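Local atomic coordinates of Alpha/beta hydrolase (Enterobacter asburiae, PDB entry 6KMO), a protein that probably hydrolyses carboxylic esters, acting as a lipase or esterase of the alpha/beta hydrolase fold. Residues 303-308 against 318-323; 236-241 against 246-251; 45-48 against 54-57; 5-8 against 12-15. The protein carries 2 engineered substitutions. One frame throughout, in Å; residues are numbered along the deposited sequence. Where two conformers were deposited one is given.

Contact 1: residues 303-308 against 318-323; sequences NGMIHD and EPTVKV
The carboxylate of E318 is the flat group that meets the other segment: the CE methyl of M305 stands obliquely above its plane, on the side between CG and OE2, 3.9 Å from E318 OE2. That oxygen has its polar partner elsewhere, being hydrogen-bonded to T29 OG1, so the methyl only packs against it. The main burden falls on M305 and T320, whose side chains reach toward each other tip to tip. M305 CG lies 3.6 Å from T320 CG2, SD is 3.7 Å from the same methyl, and CE closes to 3.7 Å from T320 CB. The thioether gets there by bending twice, at chi2 (-59°) and chi3 (101°), which lays it across the first turn of helix 319-335, whose N-cap residue is E318. V321 adds a looser touch, its CG2 4.3 Å from M305 SD. This is the stretch of the alpha/beta hydrolase fold that follows the last strand of the main sheet, 297-302, and leads into the C-terminal helix. Just beyond M305, H307 ND1 is hydrogen-bonded to D277 OD2 and its side chain packs on S180, an arrangement consistent with the Ser-His-Asp triad of this fold. All four touching residues are buried, yet the edge of the contact holds a water: it donates to N303 O at 2.7 Å and is hydrogen-bonded to T320 OG1 at the same length. From the second subunit, V297 O makes a weak hydrogen bond with that hydroxyl, and E284 of that subunit takes N303 ND2.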
loop_
_atom_site.group_PDB
_atom_site.type_symbol
_atom_site.label_atom_id
_atom_site.label_comp_id
_atom_site.label_asym_id
_atom_site.label_seq_id
_atom_site.Cartn_x
_atom_site.Cartn_y
_atom_site.Cartn_z
ATOM N N ASN A 303 7.530 1.765 3.063
ATOM C CA ASN A 303 8.748 1.894 3.848
ATOM C C ASN A 303 10.011 1.696 3.008
ATOM O O ASN A 303 10.022 1.026 1.974
ATOM C CB ASN A 303 8.734 0.928 5.030
ATOM C CG ASN A 303 8.085 1.503 6.256
ATOM O OD1 ASN A 303 7.513 2.599 6.243
ATOM N ND2 ASN A 303 8.183 0.773 7.358
ATOM N N GLY A 304 11.086 2.347 3.453
ATOM C CA GLY A 304 12.374 2.205 2.832
ATOM C C GLY A 304 12.556 3.028 1.582
ATOM O O GLY A 304 13.624 2.950 0.960
ATOM N N MET A 305 11.549 3.805 1.193
ATOM C CA MET A 305 11.551 4.521 -0.075
ATOM C C MET A 305 11.911 5.990 0.119
ATOM O O MET A 305 11.622 6.603 1.153
ATOM C CB MET A 305 10.170 4.448 -0.753
ATOM C CG MET A 305 9.742 3.081 -1.246
ATOM S SD MET A 305 10.892 2.302 -2.500
ATOM C CE MET A 305 11.817 1.132 -1.396
ATOM N N ILE A 306 12.522 6.549 -0.917
ATOM C CA ILE A 306 12.724 7.975 -1.032
ATOM C C ILE A 306 11.626 8.602 -1.883
ATOM O O ILE A 306 10.881 7.922 -2.587
ATOM C CB ILE A 306 14.111 8.308 -1.644
ATOM C CG1 ILE A 306 14.294 7.604 -2.983
ATOM C CG2 ILE A 306 15.219 7.977 -0.664
ATOM C CD1 ILE A 306 15.478 8.094 -3.766
ATOM N N HIS A 307 11.553 9.927 -1.837
ATOM C CA HIS A 307 10.724 10.688 -2.757
ATOM C C HIS A 307 10.924 10.210 -4.192
ATOM O O HIS A 307 12.040 9.948 -4.634
ATOM C CB HIS A 307 11.097 12.171 -2.653
ATOM C CG HIS A 307 10.217 13.052 -3.467
ATOM N ND1 HIS A 307 8.911 13.306 -3.128
ATOM C CD2 HIS A 307 10.434 13.672 -4.653
ATOM C CE1 HIS A 307 8.367 14.080 -4.062
ATOM N NE2 HIS A 307 9.274 14.318 -4.990
ATOM N N ASP A 308 9.825 10.129 -4.948
ATOM C CA ASP A 308 9.880 9.789 -6.371
ATOM C C ASP A 308 10.375 8.362 -6.605
ATOM O O ASP A 308 10.846 8.030 -7.696
ATOM C CB ASP A 308 10.701 10.800 -7.186
ATOM C CG ASP A 308 9.849 11.875 -7.827
ATOM O OD1 ASP A 308 8.638 11.669 -8.107
ATOM O OD2 ASP A 308 10.434 12.950 -8.114
ATOM N N GLU A 318 13.155 -1.958 -8.374
ATOM C CA GLU A 318 13.074 -2.125 -6.931
ATOM C C GLU A 318 11.772 -2.849 -6.590
ATOM O O GLU A 318 10.710 -2.466 -7.086
ATOM C CB GLU A 318 13.109 -0.751 -6.264
ATOM C CG GLU A 318 13.040 -0.755 -4.739
ATOM C CD GLU A 318 14.295 -1.296 -4.060
ATOM O OE1 GLU A 318 15.349 -1.396 -4.726
ATOM O OE2 GLU A 318 14.228 -1.622 -2.856
ATOM N N PRO A 319 11.801 -3.902 -5.764
ATOM C CA PRO A 319 10.564 -4.656 -5.533
ATOM C C PRO A 319 9.410 -3.796 -5.068
ATOM O O PRO A 319 8.292 -3.948 -5.577
ATOM C CB PRO A 319 10.976 -5.696 -4.487
ATOM C CG PRO A 319 12.431 -5.958 -4.848
ATOM C CD PRO A 319 12.980 -4.598 -5.216
ATOM N N THR A 320 9.660 -2.879 -4.129
ATOM C CA THR A 320 8.596 -2.028 -3.611
ATOM C C THR A 320 7.988 -1.167 -4.706
ATOM O O THR A 320 6.785 -0.896 -4.682
ATOM C CB THR A 320 9.144 -1.134 -2.501
ATOM O OG1 THR A 320 9.515 -1.931 -1.381
ATOM C CG2 THR A 320 8.132 -0.089 -2.029
ATOM N N VAL A 321 8.806 -0.665 -5.627
ATOM C CA VAL A 321 8.299 0.176 -6.709
ATOM C C VAL A 321 7.311 -0.603 -7.559
ATOM O O VAL A 321 6.201 -0.139 -7.845
ATOM C CB VAL A 321 9.465 0.733 -7.550
ATOM C CG1 VAL A 321 8.951 1.371 -8.844
ATOM C CG2 VAL A 321 10.281 1.729 -6.721
ATOM N N LYS A 322 7.709 -1.794 -7.998
ATOM C CA LYS A 322 6.844 -2.585 -8.856
ATOM C C LYS A 322 5.524 -2.884 -8.172
ATOM O O LYS A 322 4.455 -2.773 -8.788
ATOM C CB LYS A 322 7.549 -3.876 -9.248
ATOM C CG LYS A 322 8.777 -3.610 -10.127
ATOM C CD LYS A 322 9.313 -4.877 -10.799
ATOM C CE LYS A 322 10.198 -5.674 -9.888
ATOM N NZ LYS A 322 10.799 -6.826 -10.640
ATOM N N VAL A 323 5.568 -3.219 -6.885
ATOM C CA VAL A 323 4.339 -3.512 -6.162
ATOM C C VAL A 323 3.523 -2.243 -5.953
ATOM O O VAL A 323 2.313 -2.240 -6.183
ATOM C CB VAL A 323 4.657 -4.243 -4.844
ATOM C CG1 VAL A 323 3.422 -4.311 -3.932
ATOM C CG2 VAL A 323 5.188 -5.634 -5.160
HETATM O O HOH W 1 8.872 -1.336 1.221
#

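Contact 2: residues 236-241 against 246-251; sequences WFWDNY and ADRNNI
W238 and R248 mark the closest approach of the two backbones, with CA atoms 8.8 Å apart. Residues 236-241 are the last turns of helix 231-241, and 246-248 end the short helix 245-248, after which the chain runs on as loop. The long side chain of R248 spans the gap. Extended from CG to NE (chi2 176°, chi3 -177°), it delivers its guanidinium to the side of the longer helix. There NH2 donates to D239 OD1 at 2.9 Å, a salt bridge with a bent N-H...O angle of 146° that uses the anti lone pair of the carboxylate. The two planes are nearly coplanar. A water completes a ring, donating to D239 OD1 at 2.8 Å and accepting from R248 NH1 at 2.9 Å. W238 covers one face of the guanidinium: its CB sits 3.6 Å from R248 NH2, while ring atom CE3 lies above the plane, offset toward the rim. Since T242 O also takes the R248 NE hydrogen, the group is gripped from within the turn as well as across it, which should fix its rotation. The carboxylate lies on the exposed side, whereas the W238 ring turns inward, meeting W110 edge-to-face and also touching F215. The contact thus closes the turn between helices 231-241 and 245-248, while N250, in the loop that follows helix 245-248, packs against F13 of the second subunit.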
loop_
_atom_site.group_PDB
_atom_site.type_symbol
_atom_site.label_atom_id
_atom_site.label_comp_id
_atom_site.label_asym_id
_atom_site.label_seq_id
_atom_site.Cartn_x
_atom_site.Cartn_y
_atom_site.Cartn_z
ATOM N N TRP A 236 13.464 26.074 -3.362
ATOM C CA TRP A 236 13.748 26.611 -4.690
ATOM C C TRP A 236 12.580 26.367 -5.639
ATOM O O TRP A 236 12.202 27.242 -6.430
ATOM C CB TRP A 236 15.031 25.972 -5.223
ATOM C CG TRP A 236 15.550 26.512 -6.505
ATOM C CD1 TRP A 236 16.018 27.772 -6.742
ATOM C CD2 TRP A 236 15.704 25.797 -7.734
ATOM N NE1 TRP A 236 16.432 27.888 -8.038
ATOM C CE2 TRP A 236 16.253 26.686 -8.673
ATOM C CE3 TRP A 236 15.425 24.483 -8.135
ATOM C CZ2 TRP A 236 16.537 26.315 -9.974
ATOM C CZ3 TRP A 236 15.701 24.127 -9.436
ATOM C CH2 TRP A 236 16.253 25.035 -10.335
ATOM N N PHE A 237 12.026 25.163 -5.616
ATOM C CA PHE A 237 10.878 24.864 -6.463
ATOM C C PHE A 237 9.720 25.802 -6.150
ATOM O O PHE A 237 9.148 26.428 -7.053
ATOM C CB PHE A 237 10.456 23.409 -6.259
ATOM C CG PHE A 237 11.438 22.364 -6.766
ATOM C CD1 PHE A 237 12.212 22.554 -7.904
ATOM C CD2 PHE A 237 11.534 21.147 -6.106
ATOM C CE1 PHE A 237 13.074 21.571 -8.354
ATOM C CE2 PHE A 237 12.384 20.146 -6.560
ATOM C CZ PHE A 237 13.155 20.360 -7.683
ATOM N N TRP A 238 9.369 25.927 -4.870
ATOM C CA TRP A 238 8.305 26.843 -4.477
ATOM C C TRP A 238 8.620 28.275 -4.897
ATOM O O TRP A 238 7.727 29.005 -5.341
ATOM C CB TRP A 238 8.062 26.739 -2.973
ATOM C CG TRP A 238 7.071 25.711 -2.575
ATOM C CD1 TRP A 238 7.320 24.512 -1.966
ATOM C CD2 TRP A 238 5.652 25.788 -2.753
ATOM N NE1 TRP A 238 6.131 23.832 -1.763
ATOM C CE2 TRP A 238 5.096 24.602 -2.222
ATOM C CE3 TRP A 238 4.799 26.748 -3.308
ATOM C CZ2 TRP A 238 3.725 24.353 -2.231
ATOM C CZ3 TRP A 238 3.432 26.495 -3.318
ATOM C CH2 TRP A 238 2.910 25.306 -2.780
ATOM N N ASP A 239 9.883 28.703 -4.747
ATOM C CA ASP A 239 10.231 30.079 -5.082
ATOM C C ASP A 239 10.083 30.346 -6.575
ATOM O O ASP A 239 9.698 31.446 -6.973
ATOM C CB ASP A 239 11.658 30.399 -4.640
ATOM C CG ASP A 239 11.803 30.579 -3.133
ATOM O OD1 ASP A 239 10.794 30.686 -2.404
ATOM O OD2 ASP A 239 12.961 30.623 -2.668
ATOM N N ASN A 240 10.409 29.363 -7.417
ATOM C CA ASN A 240 10.218 29.525 -8.853
ATOM C C ASN A 240 8.746 29.507 -9.233
ATOM O O ASN A 240 8.357 30.138 -10.223
ATOM C CB ASN A 240 10.976 28.422 -9.599
ATOM C CG ASN A 240 12.445 28.740 -9.781
ATOM O OD1 ASN A 240 12.821 29.495 -10.682
ATOM N ND2 ASN A 240 13.287 28.188 -8.918
ATOM N N TYR A 241 7.918 28.800 -8.465
ATOM C CA TYR A 241 6.487 28.685 -8.742
ATOM C C TYR A 241 5.740 29.958 -8.352
ATOM O O TYR A 241 4.997 30.521 -9.158
ATOM C CB TYR A 241 5.948 27.510 -7.945
ATOM C CG TYR A 241 4.545 27.075 -8.260
ATOM C CD1 TYR A 241 4.123 26.848 -9.567
ATOM C CD2 TYR A 241 3.638 26.837 -7.228
ATOM C CE1 TYR A 241 2.847 26.386 -9.830
ATOM C CE2 TYR A 241 2.350 26.362 -7.487
ATOM C CZ TYR A 241 1.970 26.133 -8.790
ATOM O OH TYR A 241 0.720 25.648 -9.084
ATOM N N ALA A 246 0.221 35.263 -0.337
ATOM C CA ALA A 246 -1.188 35.011 -0.580
ATOM C C ALA A 246 -1.374 33.752 -1.419
ATOM O O ALA A 246 -2.229 32.917 -1.108
ATOM C CB ALA A 246 -1.821 36.218 -1.274
ATOM N N ASP A 247 -0.573 33.590 -2.472
ATOM C CA ASP A 247 -0.680 32.379 -3.282
ATOM C C ASP A 247 -0.386 31.140 -2.435
ATOM O O ASP A 247 -1.037 30.099 -2.582
ATOM C CB ASP A 247 0.301 32.410 -4.453
ATOM C CG ASP A 247 -0.061 33.397 -5.551
ATOM O OD1 ASP A 247 -1.204 33.905 -5.591
ATOM O OD2 ASP A 247 0.831 33.627 -6.398
ATOM N N ARG A 248 0.627 31.220 -1.578
ATOM C CA ARG A 248 0.972 30.076 -0.748
ATOM C C ARG A 248 -0.103 29.754 0.271
ATOM O O ARG A 248 -0.165 28.618 0.744
ATOM C CB ARG A 248 2.334 30.296 -0.109
ATOM C CG ARG A 248 3.443 30.251 -1.127
ATOM C CD ARG A 248 4.814 30.563 -0.540
ATOM N NE ARG A 248 5.845 30.581 -1.573
ATOM C CZ ARG A 248 7.119 30.250 -1.401
ATOM N NH1 ARG A 248 7.571 29.870 -0.214
ATOM N NH2 ARG A 248 7.939 30.308 -2.433
ATOM N N ASN A 249 -0.962 30.709 0.618
ATOM C CA ASN A 249 -2.088 30.486 1.503
ATOM C C ASN A 249 -3.364 30.117 0.752
ATOM O O ASN A 249 -4.417 29.969 1.382
ATOM C CB ASN A 249 -2.325 31.731 2.362
ATOM C CG ASN A 249 -2.969 31.414 3.670
ATOM O OD1 ASN A 249 -2.554 30.484 4.383
ATOM N ND2 ASN A 249 -4.012 32.170 4.011
ATOM N N ASN A 250 -3.287 29.983 -0.566
ATOM C CA ASN A 250 -4.409 29.623 -1.428
ATOM C C ASN A 250 -4.487 28.105 -1.468
ATOM O O ASN A 250 -3.463 27.439 -1.646
ATOM C CB ASN A 250 -4.087 30.210 -2.804
ATOM C CG ASN A 250 -5.163 30.007 -3.846
ATOM O OD1 ASN A 250 -5.713 28.924 -4.019
ATOM N ND2 ASN A 250 -5.439 31.071 -4.593
ATOM N N ILE A 251 -5.689 27.554 -1.274
ATOM C CA ILE A 251 -5.838 26.096 -1.211
ATOM C C ILE A 251 -5.486 25.402 -2.527
ATOM O O ILE A 251 -5.257 24.184 -2.530
ATOM C CB ILE A 251 -7.243 25.665 -0.733
ATOM C CG1 ILE A 251 -8.333 26.013 -1.758
ATOM C CG2 ILE A 251 -7.534 26.269 0.626
ATOM C CD1 ILE A 251 -9.709 25.478 -1.367
HETATM O O HOH W 2 10.265 28.730 -0.433
#

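Contact 3: residues 45-48 against 54-57; sequences KPME and EARQ
M47 and A55 make the tight part of this contact, and K45 and E54 the loose one. On the buried side M47 CG rests 3.7 Å from A55 CB, with SD a little farther at 4.1 Å. CG is anti to the backbone N (chi1 178°), which sends the chain straight out to the helix, and the bend at chi3 carries CE to 3.9 Å from A55 O. W236 of helix 231-241 packs on both residues, and L112 touches them too. On the solvent side the opposite charges do not quite meet: K45 NZ stands 4.4 Å from E54 OE1, beyond a salt bridge. Two waters bridge them. One accepts from K45 NZ and donates to E54 OE1 at 2.7 Å; the other donates to E54 OE2 at 3.0 Å and holds the ammonium only weakly. E54 OE1 is also bonded to T51 N, as the glutamate does in a capping box, at the start of helix 52-63. The chemistry implies a division of labour: the close, direct contact is apolar, while the opposite charges act on each other through water, probably more weakly than in a direct salt bridge.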
loop_
_atom_site.group_PDB
_atom_site.type_symbol
_atom_site.label_atom_id
_atom_site.label_comp_id
_atom_site.label_asym_id
_atom_site.label_seq_id
_atom_site.Cartn_x
_atom_site.Cartn_y
_atom_site.Cartn_z
ATOM N N LYS A 45 27.282 20.722 -8.096
ATOM C CA LYS A 45 26.748 21.634 -7.113
ATOM C C LYS A 45 25.288 21.308 -6.823
ATOM O O LYS A 45 24.642 20.544 -7.549
ATOM C CB LYS A 45 26.900 23.068 -7.586
ATOM C CG LYS A 45 26.114 23.413 -8.821
ATOM C CD LYS A 45 26.485 24.818 -9.258
ATOM C CE LYS A 45 25.856 25.191 -10.560
ATOM N NZ LYS A 45 26.377 26.511 -11.025
ATOM N N PRO A 46 24.765 21.847 -5.729
ATOM C CA PRO A 46 23.358 21.614 -5.392
ATOM C C PRO A 46 22.441 22.136 -6.484
ATOM O O PRO A 46 22.703 23.164 -7.113
ATOM C CB PRO A 46 23.174 22.389 -4.084
ATOM C CG PRO A 46 24.563 22.541 -3.515
ATOM C CD PRO A 46 25.452 22.664 -4.708
ATOM N N MET A 47 21.328 21.418 -6.690
ATOM C CA MET A 47 20.415 21.762 -7.774
ATOM C C MET A 47 19.929 23.203 -7.665
ATOM O O MET A 47 19.770 23.881 -8.682
ATOM C CB MET A 47 19.220 20.807 -7.808
ATOM C CG MET A 47 18.208 21.165 -8.921
ATOM S SD MET A 47 16.814 19.969 -9.141
ATOM C CE MET A 47 17.708 18.674 -9.999
ATOM N N GLU A 48 19.673 23.683 -6.441
ATOM C CA GLU A 48 19.145 25.033 -6.278
ATOM C C GLU A 48 20.127 26.112 -6.709
ATOM O O GLU A 48 19.729 27.284 -6.786
ATOM C CB GLU A 48 18.650 25.261 -4.849
ATOM C CG GLU A 48 19.724 25.333 -3.765
ATOM C CD GLU A 48 20.178 23.995 -3.195
ATOM O OE1 GLU A 48 19.741 22.931 -3.696
ATOM O OE2 GLU A 48 20.967 24.005 -2.228
ATOM N N GLU A 54 19.919 23.764 -16.593
ATOM C CA GLU A 54 20.843 22.786 -16.038
ATOM C C GLU A 54 20.108 21.776 -15.168
ATOM O O GLU A 54 20.365 20.565 -15.254
ATOM C CB GLU A 54 21.916 23.499 -15.209
ATOM C CG GLU A 54 22.926 24.276 -16.034
ATOM C CD GLU A 54 23.801 25.184 -15.191
ATOM O OE1 GLU A 54 23.408 25.541 -14.059
ATOM O OE2 GLU A 54 24.897 25.553 -15.672
ATOM N N ALA A 55 19.199 22.256 -14.314
ATOM C CA ALA A 55 18.469 21.362 -13.421
ATOM C C ALA A 55 17.587 20.409 -14.213
ATOM O O ALA A 55 17.497 19.224 -13.886
ATOM C CB ALA A 55 17.620 22.192 -12.459
ATOM N N ARG A 56 16.932 20.908 -15.258
ATOM C CA ARG A 56 16.099 20.045 -16.085
ATOM C C ARG A 56 16.913 18.904 -16.676
ATOM O O ARG A 56 16.438 17.764 -16.741
ATOM C CB ARG A 56 15.441 20.858 -17.188
ATOM C CG ARG A 56 14.338 21.761 -16.673
ATOM C CD ARG A 56 13.938 22.855 -17.649
ATOM N NE ARG A 56 12.982 23.731 -16.976
ATOM C CZ ARG A 56 12.670 24.974 -17.322
ATOM N NH1 ARG A 56 13.207 25.550 -18.387
ATOM N NH2 ARG A 56 11.791 25.635 -16.587
ATOM N N GLN A 57 18.139 19.191 -17.101
ATOM C CA GLN A 57 18.987 18.173 -17.719
ATOM C C GLN A 57 19.367 17.075 -16.742
ATOM O O GLN A 57 19.578 15.925 -17.163
ATOM C CB GLN A 57 20.226 18.833 -18.325
ATOM C CG GLN A 57 19.885 19.703 -19.528
ATOM C CD GLN A 57 21.050 20.534 -20.018
ATOM O OE1 GLN A 57 21.766 21.151 -19.226
ATOM N NE2 GLN A 57 21.234 20.563 -21.332
HETATM O O HOH W 3 24.691 27.436 -12.651
HETATM O O HOH W 4 27.207 24.996 -13.810
#

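Contact 4: residues 5-8 against 12-15; sequences TAIL and VFAS
F13 carries this contact, folding back onto the end of helix 4-8 with its CA 6.8 Å from that of L8. Its CB already lies 4.2 Å from L8 O. With CG beside the backbone N (chi1 -65°), the ring then swings toward the last carbonyls of the helix. CD2 comes closest, 3.5 Å from I7 O, which sits at the ring edge and in its plane, where the polarised C-H bonds point; L8 O approaches the same carbon obliquely at 3.7 Å. Farther out, CE2 still lies near I7 O and also meets L8 CD2 at 4.0 Å and I7 CG2 at 4.2 Å. L8 and F13 run side by side, pointing the same way. One face of the ring carries V12 CG1, 3.8 Å above the plane and offset toward the rim. S10 OG, between the segments, is hydrogen-bonded to both I7 O and V12 N, while L8 O takes a hydrogen bond from N250 of the second subunit. Helix 4-8 and the turn after it form a small N-terminal arm, far from the body of its own chain, its centre about 47 Å from the chain centre. Its neighbours are instead on the second subunit: L8 and V12 rest on Q192 and Q195 of helix 181-195 there, and T5 packs on P147, just ahead of helix 148-163 of that subunit.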
loop_
_atom_site.group_PDB
_atom_site.type_symbol
_atom_site.label_atom_id
_atom_site.label_comp_id
_atom_site.label_asym_id
_atom_site.label_seq_id
_atom_site.Cartn_x
_atom_site.Cartn_y
_atom_site.Cartn_z
ATOM N N THR A 5 7.712 -32.738 14.836
ATOM C CA THR A 5 7.737 -31.808 15.957
ATOM C C THR A 5 9.116 -31.764 16.604
ATOM O O THR A 5 9.597 -30.691 16.980
ATOM C CB THR A 5 6.652 -32.249 16.946
ATOM O OG1 THR A 5 5.382 -31.762 16.487
ATOM C CG2 THR A 5 6.928 -31.736 18.358
ATOM N N ALA A 6 9.779 -32.919 16.740
ATOM C CA ALA A 6 11.081 -32.919 17.395
ATOM C C ALA A 6 12.061 -32.013 16.664
ATOM O O ALA A 6 12.829 -31.275 17.293
ATOM C CB ALA A 6 11.637 -34.342 17.476
ATOM N N ILE A 7 12.045 -32.044 15.340
ATOM C CA ILE A 7 12.931 -31.177 14.580
ATOM C C ILE A 7 12.512 -29.718 14.746
ATOM O O ILE A 7 13.355 -28.823 14.876
ATOM C CB ILE A 7 12.970 -31.625 13.109
ATOM C CG1 ILE A 7 13.490 -33.071 13.018
ATOM C CG2 ILE A 7 13.811 -30.694 12.319
ATOM C CD1 ILE A 7 13.067 -33.803 11.747
ATOM N N LEU A 8 11.202 -29.459 14.777
ATOM C CA LEU A 8 10.718 -28.084 14.806
ATOM C C LEU A 8 11.062 -27.377 16.105
ATOM O O LEU A 8 11.252 -26.156 16.103
ATOM C CB LEU A 8 9.208 -28.058 14.596
ATOM C CG LEU A 8 8.718 -28.550 13.231
ATOM C CD1 LEU A 8 7.208 -28.395 13.101
ATOM C CD2 LEU A 8 9.414 -27.869 12.097
ATOM N N VAL A 12 17.920 -26.662 15.364
ATOM C CA VAL A 12 17.922 -26.310 13.943
ATOM C C VAL A 12 17.336 -24.922 13.748
ATOM O O VAL A 12 17.789 -24.155 12.892
ATOM C CB VAL A 12 17.128 -27.351 13.137
ATOM C CG1 VAL A 12 16.949 -26.913 11.695
ATOM C CG2 VAL A 12 17.831 -28.707 13.160
ATOM N N PHE A 13 16.313 -24.592 14.527
ATOM C CA PHE A 13 15.559 -23.355 14.360
ATOM C C PHE A 13 15.812 -22.335 15.459
ATOM O O PHE A 13 15.101 -21.326 15.543
ATOM C CB PHE A 13 14.073 -23.686 14.249
ATOM C CG PHE A 13 13.722 -24.478 13.019
ATOM C CD1 PHE A 13 13.682 -23.873 11.769
ATOM C CD2 PHE A 13 13.469 -25.838 13.102
ATOM C CE1 PHE A 13 13.388 -24.592 10.649
ATOM C CE2 PHE A 13 13.169 -26.554 11.980
ATOM C CZ PHE A 13 13.124 -25.934 10.750
ATOM N N ALA A 14 16.807 -22.535 16.306
ATOM C CA ALA A 14 17.086 -21.530 17.315
ATOM C C ALA A 14 17.567 -20.245 16.658
ATOM O O ALA A 14 18.319 -20.262 15.685
ATOM C CB ALA A 14 18.144 -22.049 18.295
ATOM N N SER A 15 17.109 -19.117 17.196
ATOM C CA SER A 15 17.599 -17.829 16.734
ATOM C C SER A 15 19.117 -17.827 16.786
ATOM O O SER A 15 19.714 -18.161 17.812
ATOM C CB SER A 15 17.048 -16.709 17.618
ATOM O OG SER A 15 17.813 -15.520 17.456
#

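How the contacts relate
From the N terminus the four contacts follow in series, each closing its own short loop; none nests in or crosses another. Contact 4 folds the N-terminal arm and sets it on the second subunit. Contact 3 closes the loop into helix 52-63, contact 2 the turn after helix 231-241, and contact 1 the link from the last sheet strand to helix 319-335. Contacts 2 and 3 touch directly, with W236 lying on M47 and A55 and F237 on M47, which ties the 45-57 region to helix 231-241. Contacts 1, 2 and 4 all reach the second subunit; the arm of contact 4 meets contact 2's segment 246-251 there.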